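Local coordinates for protein putative xanthine dehydrogenase YAGS fad-binding subunit (Escherichia coli, PDB 5G5G) that probably serves as the molybdenum-cofactor subunit of a periplasmic aldehyde oxidase, holding the pterin cytosine dinucleotide and molybdenum centre at which aldehydes would be oxidised to carboxylic acids, at residues N210-D214 with D464-I468; V231-P236 with L495-S499. One frame throughout, in Å; residues are numbered along the deposited sequence.

From the N terminus the chain first reaches 210-214, the turn that starts helix 213-224, and soon afterwards 231-236, which holds strand 231-234 at one edge of a mixed sheet. About 230 residues later comes 464-468, in the loop before helix 472-484; the loop 495-499 follows, just past strand 491-494. Contact 1 thus closes a loop of 249 intervening residues and contact 2 one of 258. Neither nests in the other: their segments alternate, so the two closures cross. Both join the first molybdopterin cofactor-binding region of the chain to the second, their centres about 8 Å apart. Contact 1 is the inner one, beside the cofactor; contact 2 lies farther out. Ile-213 packs on Ser-498, and Asn-210 is probably hydrogen-bonded to Ser-235.

Contact 1: N210-D214 with D464-I468; sequences NQMID and DMTDI. With MCN (pterin cytosine dinucleotide), chain Y.
Thr-466 OG1 donates to Gln-211 O at 2.8 Å, arriving 38° above the carbonyl plane, while its CG2 lies 3.5 Å from Asn-210 O. The same methyl meets Ile-213 CG1, which also sits 3.2 Å from Asp-464 O. Ile-468 splits its branches: CG2 packs on Gln-211 CG at 4.0 Å, and chi1 of 62° sets CG1 between the backbone N and the carbonyl carbon, sending CD1 to within 3.3 Å of pterin O4'. Gln-211 belongs to the molybdenum site characteristic of this hydroxylase family: its NE2 hydrogen-bonds an oxygen of the dioxothiomolybdenum ion and Ser-506 O, and OE1 takes the backbone NH of Gly-243 and Lys-245. A valine in place of Thr-466 would probably leave Gln-211 O without this donor and Ser-506 OG without this hydroxyl partner, loosening one tie between the two loops. Behind this shell, two waters link the start of helix 213-224 to Asp-464, one joining Ile-213 N to Asp-464 O, the other Asp-214 N to Asp-464 OD2; Asp-464 OD1 is bonded to Ser-503 OG. Asn-210 OD1 closes an Asx turn on Met-212 N (2.8 Å), fixing the chain just ahead of the helix.

Contact 2: V231-P236 with L495-S499; sequences VRIISP and LGDSS
Asp-497 OD1 is gripped by three donors: Arg-232 NE at 3.0 Å, Ser-499 N at 2.9 Å and the Ser-499 hydroxyl. The first comes from the syn side and the second from the anti side, closing an Asx turn, while the hydroxyl arrives from above the carboxylate plane. Arg-232 NH2 completes a side-on, two-nitrogen salt bridge by reaching the syn lone pair of Asp-497 OD2 at 2.8 Å, the N-H...O angle 167°, nearly straight. The Arg-232 side chain, extended from CG to NE, brings the guanidinium there, its plane 36° from that of the carboxylate, and Ser-499 CB lies over one of its faces. Ser-498 OG accepts from Ile-233 N at 2.9 Å and shares a water with Val-231 O. Along the backbones, Ser-498 N bonds Ile-233 O and Ser-235 N bonds Gly-496 O (2.7 Å), framing Ile-234 and Asp-497 as an antiparallel non-hydrogen-bonded pair. This single bridge adds the loop to strand 231-234, whose parallel partner within the sheet is strand 203-208. Gly-496 has a positive phi, and a beta carbon there would run into Ser-235 O. With four donor bonds on the Asp-497 carboxylate, two of them from a guanidinium, the group is likely to stay ionised, though Arg-232 is exposed and solvent probably weakens the charge contribution.

Contact 1: N210-D214 with D464-I468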
# COMPACT_ATOMS: atom_id res chain seq x y z
N ASN C 210 5.69 10.92 11.65
CA ASN C 210 5.33 10.29 12.90
C ASN C 210 3.91 10.74 13.29
O ASN C 210 3.61 11.91 13.21
CB ASN C 210 6.36 10.62 13.98
CG ASN C 210 6.24 9.73 15.20
OD1 ASN C 210 5.24 9.75 15.89
ND2 ASN C 210 7.24 8.88 15.44
N GLN C 211 3.10 9.79 13.77
CA GLN C 211 1.72 10.03 14.15
C GLN C 211 1.60 10.68 15.54
O GLN C 211 0.52 11.24 15.86
CB GLN C 211 0.96 8.69 14.19
CG GLN C 211 0.87 7.95 12.85
CD GLN C 211 0.24 6.57 12.90
OE1 GLN C 211 0.70 5.62 12.27
NE2 GLN C 211 -0.84 6.46 13.67
N MET C 212 2.63 10.56 16.37
CA MET C 212 2.55 10.85 17.82
C MET C 212 3.74 11.68 18.24
O MET C 212 4.80 11.15 18.55
CB MET C 212 2.54 9.54 18.61
CG MET C 212 1.34 8.64 18.37
SD MET C 212 -0.06 9.37 19.25
CE MET C 212 -1.34 8.21 19.04
N ILE C 213 3.59 13.00 18.16
CA ILE C 213 4.71 13.95 18.23
C ILE C 213 5.32 13.86 19.61
O ILE C 213 6.54 13.79 19.75
CB ILE C 213 4.27 15.40 17.96
CG1 ILE C 213 3.81 15.60 16.49
CG2 ILE C 213 5.36 16.43 18.31
CD1 ILE C 213 4.96 15.49 15.48
N ASP C 214 4.46 13.85 20.64
CA ASP C 214 5.02 13.88 22.01
C ASP C 214 5.73 12.57 22.36
O ASP C 214 6.79 12.59 22.99
CB ASP C 214 3.96 14.22 23.04
CG ASP C 214 4.56 14.52 24.40
OD1 ASP C 214 5.38 15.45 24.55
OD2 ASP C 214 4.12 13.84 25.34
N ASP C 464 0.12 20.09 18.77
CA ASP C 464 1.03 19.10 18.17
C ASP C 464 0.30 17.89 17.52
O ASP C 464 0.94 16.93 17.04
CB ASP C 464 2.07 18.62 19.18
CG ASP C 464 1.57 17.51 20.12
OD1 ASP C 464 0.35 17.16 20.11
OD2 ASP C 464 2.41 17.00 20.92
N MET C 465 -1.02 17.94 17.51
CA MET C 465 -1.79 16.95 16.76
C MET C 465 -1.33 16.81 15.33
O MET C 465 -0.88 17.78 14.73
CB MET C 465 -3.27 17.34 16.77
CG MET C 465 -4.17 16.36 16.08
SD MET C 465 -4.12 14.72 16.84
CE MET C 465 -5.14 13.88 15.68
N THR C 466 -1.39 15.59 14.81
CA THR C 466 -1.00 15.30 13.42
C THR C 466 -2.20 15.10 12.51
O THR C 466 -3.35 14.75 12.95
CB THR C 466 -0.10 14.04 13.38
OG1 THR C 466 -0.77 12.96 14.08
CG2 THR C 466 1.21 14.34 14.00
N ASP C 467 -1.92 15.32 11.23
CA ASP C 467 -2.86 15.03 10.14
C ASP C 467 -2.15 14.07 9.26
O ASP C 467 -1.22 14.45 8.53
CB ASP C 467 -3.30 16.30 9.37
CG ASP C 467 -4.49 16.04 8.44
OD1 ASP C 467 -4.59 14.86 7.95
OD2 ASP C 467 -5.31 16.98 8.27
N ILE C 468 -2.55 12.79 9.34
CA ILE C 468 -1.84 11.70 8.61
C ILE C 468 -2.61 11.35 7.34
O ILE C 468 -2.42 10.28 6.77
CB ILE C 468 -1.61 10.50 9.53
CG1 ILE C 468 -2.98 9.90 10.02
CG2 ILE C 468 -0.78 10.90 10.74
CD1 ILE C 468 -2.86 8.73 10.94
N1 MCN Y . -13.93 12.21 11.66
C2 MCN Y . -15.06 13.13 11.49
N3 MCN Y . -15.92 12.86 12.72
C4 MCN Y . -15.87 11.96 13.69
C5 MCN Y . -14.56 11.22 13.70
C6 MCN Y . -13.74 11.33 12.70
O2 MCN Y . -15.26 13.89 10.70
N4 MCN Y . -16.72 11.72 14.62
C1' MCN Y . -13.08 12.18 10.47
C2D MCN Y . -12.15 13.45 10.40
O2' MCN Y . -11.82 13.71 9.04
C3' MCN Y . -11.03 12.93 11.14
C4D MCN Y . -10.75 11.40 10.78
O4D MCN Y . -12.20 11.06 10.53
O3' MCN Y . -9.72 13.60 10.99
C5' MCN Y . -10.25 10.44 11.68
O5' MCN Y . -10.52 10.73 13.03
PA MCN Y . -10.38 9.59 14.08
O1A MCN Y . -10.40 10.25 15.45
O2A MCN Y . -11.31 8.48 13.75
O3A MCN Y . -8.83 8.99 13.82
PB MCN Y . -7.53 9.65 14.43
O1B MCN Y . -7.25 9.10 15.76
O2B MCN Y . -7.57 11.13 14.24
O3B MCN Y . -6.50 9.14 13.34
C10 MCN Y . -5.91 7.78 13.49
C9' MCN Y . -6.53 6.75 12.61
C8' MCN Y . -5.86 5.33 13.02
S8' MCN Y . -5.65 4.91 14.62
C7' MCN Y . -5.35 4.70 12.07
S7' MCN Y . -4.39 3.21 12.34
C6' MCN Y . -5.70 4.97 10.58
C7 MCN Y . -6.88 6.05 10.61
O9' MCN Y . -6.55 7.16 11.34
N5' MCN Y . -4.42 5.68 10.05
C4A MCN Y . -4.51 6.44 8.77
N8' MCN Y . -7.06 6.53 9.22
C4B MCN Y . -5.99 6.88 8.48
N1' MCN Y . -6.21 7.47 7.23
C2' MCN Y . -5.19 8.09 6.50
N2' MCN Y . -5.38 8.61 5.38
N3' MCN Y . -3.93 7.66 6.81
C4' MCN Y . -3.44 7.05 7.95
O4' MCN Y . -2.32 6.69 8.35
O HOH W 1 0.86 14.30 18.07
O HOH W 2 1.28 14.39 20.85

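Contact 2: V231-P236 with L495-S499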
# COMPACT_ATOMS: atom_id res chain seq x y z
N VAL C 231 15.07 18.59 22.51
CA VAL C 231 14.59 17.92 21.28
C VAL C 231 13.32 18.59 20.80
O VAL C 231 12.37 18.80 21.59
CB VAL C 231 14.29 16.44 21.51
CG1 VAL C 231 13.70 15.79 20.23
CG2 VAL C 231 15.56 15.72 21.95
N ARG C 232 13.27 18.88 19.50
CA ARG C 232 12.13 19.44 18.86
C ARG C 232 11.80 18.47 17.71
O ARG C 232 12.67 18.11 16.93
CB ARG C 232 12.33 20.85 18.32
CG ARG C 232 11.10 21.44 17.61
CD ARG C 232 11.31 22.88 17.21
NE ARG C 232 10.22 23.44 16.42
CZ ARG C 232 10.22 24.65 15.87
NH1 ARG C 232 11.29 25.46 15.92
NH2 ARG C 232 9.17 25.07 15.21
N ILE C 233 10.53 18.06 17.64
CA ILE C 233 10.06 17.16 16.60
C ILE C 233 9.08 17.93 15.69
O ILE C 233 8.16 18.62 16.20
CB ILE C 233 9.34 15.94 17.24
CG1 ILE C 233 10.23 15.15 18.22
CG2 ILE C 233 8.75 15.04 16.18
CD1 ILE C 233 11.51 14.61 17.63
N ILE C 234 9.20 17.72 14.37
CA ILE C 234 8.40 18.40 13.36
C ILE C 234 7.87 17.39 12.35
O ILE C 234 8.64 16.65 11.79
CB ILE C 234 9.27 19.48 12.64
CG1 ILE C 234 9.77 20.48 13.67
CG2 ILE C 234 8.50 20.12 11.52
CD1 ILE C 234 10.74 21.50 13.15
N SER C 235 6.53 17.27 12.25
CA SER C 235 5.90 16.40 11.29
C SER C 235 4.51 16.95 10.86
O SER C 235 3.46 16.38 11.24
CB SER C 235 5.79 14.99 11.92
OG SER C 235 5.53 14.04 10.92
N PRO C 236 4.48 18.04 10.08
CA PRO C 236 3.21 18.68 9.73
C PRO C 236 2.43 17.94 8.67
O PRO C 236 1.21 18.08 8.60
CB PRO C 236 3.64 20.10 9.26
CG PRO C 236 5.04 19.89 8.71
CD PRO C 236 5.64 18.87 9.66
N LEU C 495 0.09 22.45 12.91
CA LEU C 495 0.11 21.11 13.51
C LEU C 495 1.48 20.47 13.54
O LEU C 495 2.42 20.93 12.88
CB LEU C 495 -0.80 20.16 12.70
CG LEU C 495 -2.27 20.48 12.67
CD1 LEU C 495 -3.06 19.36 12.00
CD2 LEU C 495 -2.80 20.68 14.05
N GLY C 496 1.56 19.40 14.33
CA GLY C 496 2.65 18.45 14.24
C GLY C 496 4.01 19.01 14.61
O GLY C 496 4.98 18.75 13.92
N ASP C 497 4.11 19.81 15.63
CA ASP C 497 5.36 20.42 16.04
C ASP C 497 5.35 20.39 17.57
O ASP C 497 4.37 20.83 18.23
CB ASP C 497 5.42 21.83 15.48
CG ASP C 497 6.79 22.50 15.64
OD1 ASP C 497 7.43 22.42 16.74
OD2 ASP C 497 7.15 23.26 14.70
N SER C 498 6.42 19.84 18.16
CA SER C 498 6.51 19.76 19.63
C SER C 498 6.67 21.12 20.31
O SER C 498 6.57 21.21 21.55
CB SER C 498 7.61 18.80 20.09
OG SER C 498 8.89 19.27 19.70
N SER C 499 6.86 22.19 19.55
CA SER C 499 6.77 23.51 20.15
C SER C 499 5.30 23.92 20.47
O SER C 499 5.08 24.86 21.21
CB SER C 499 7.57 24.55 19.37
OG SER C 499 6.93 24.94 18.19
O HOH W 3 10.18 20.71 21.50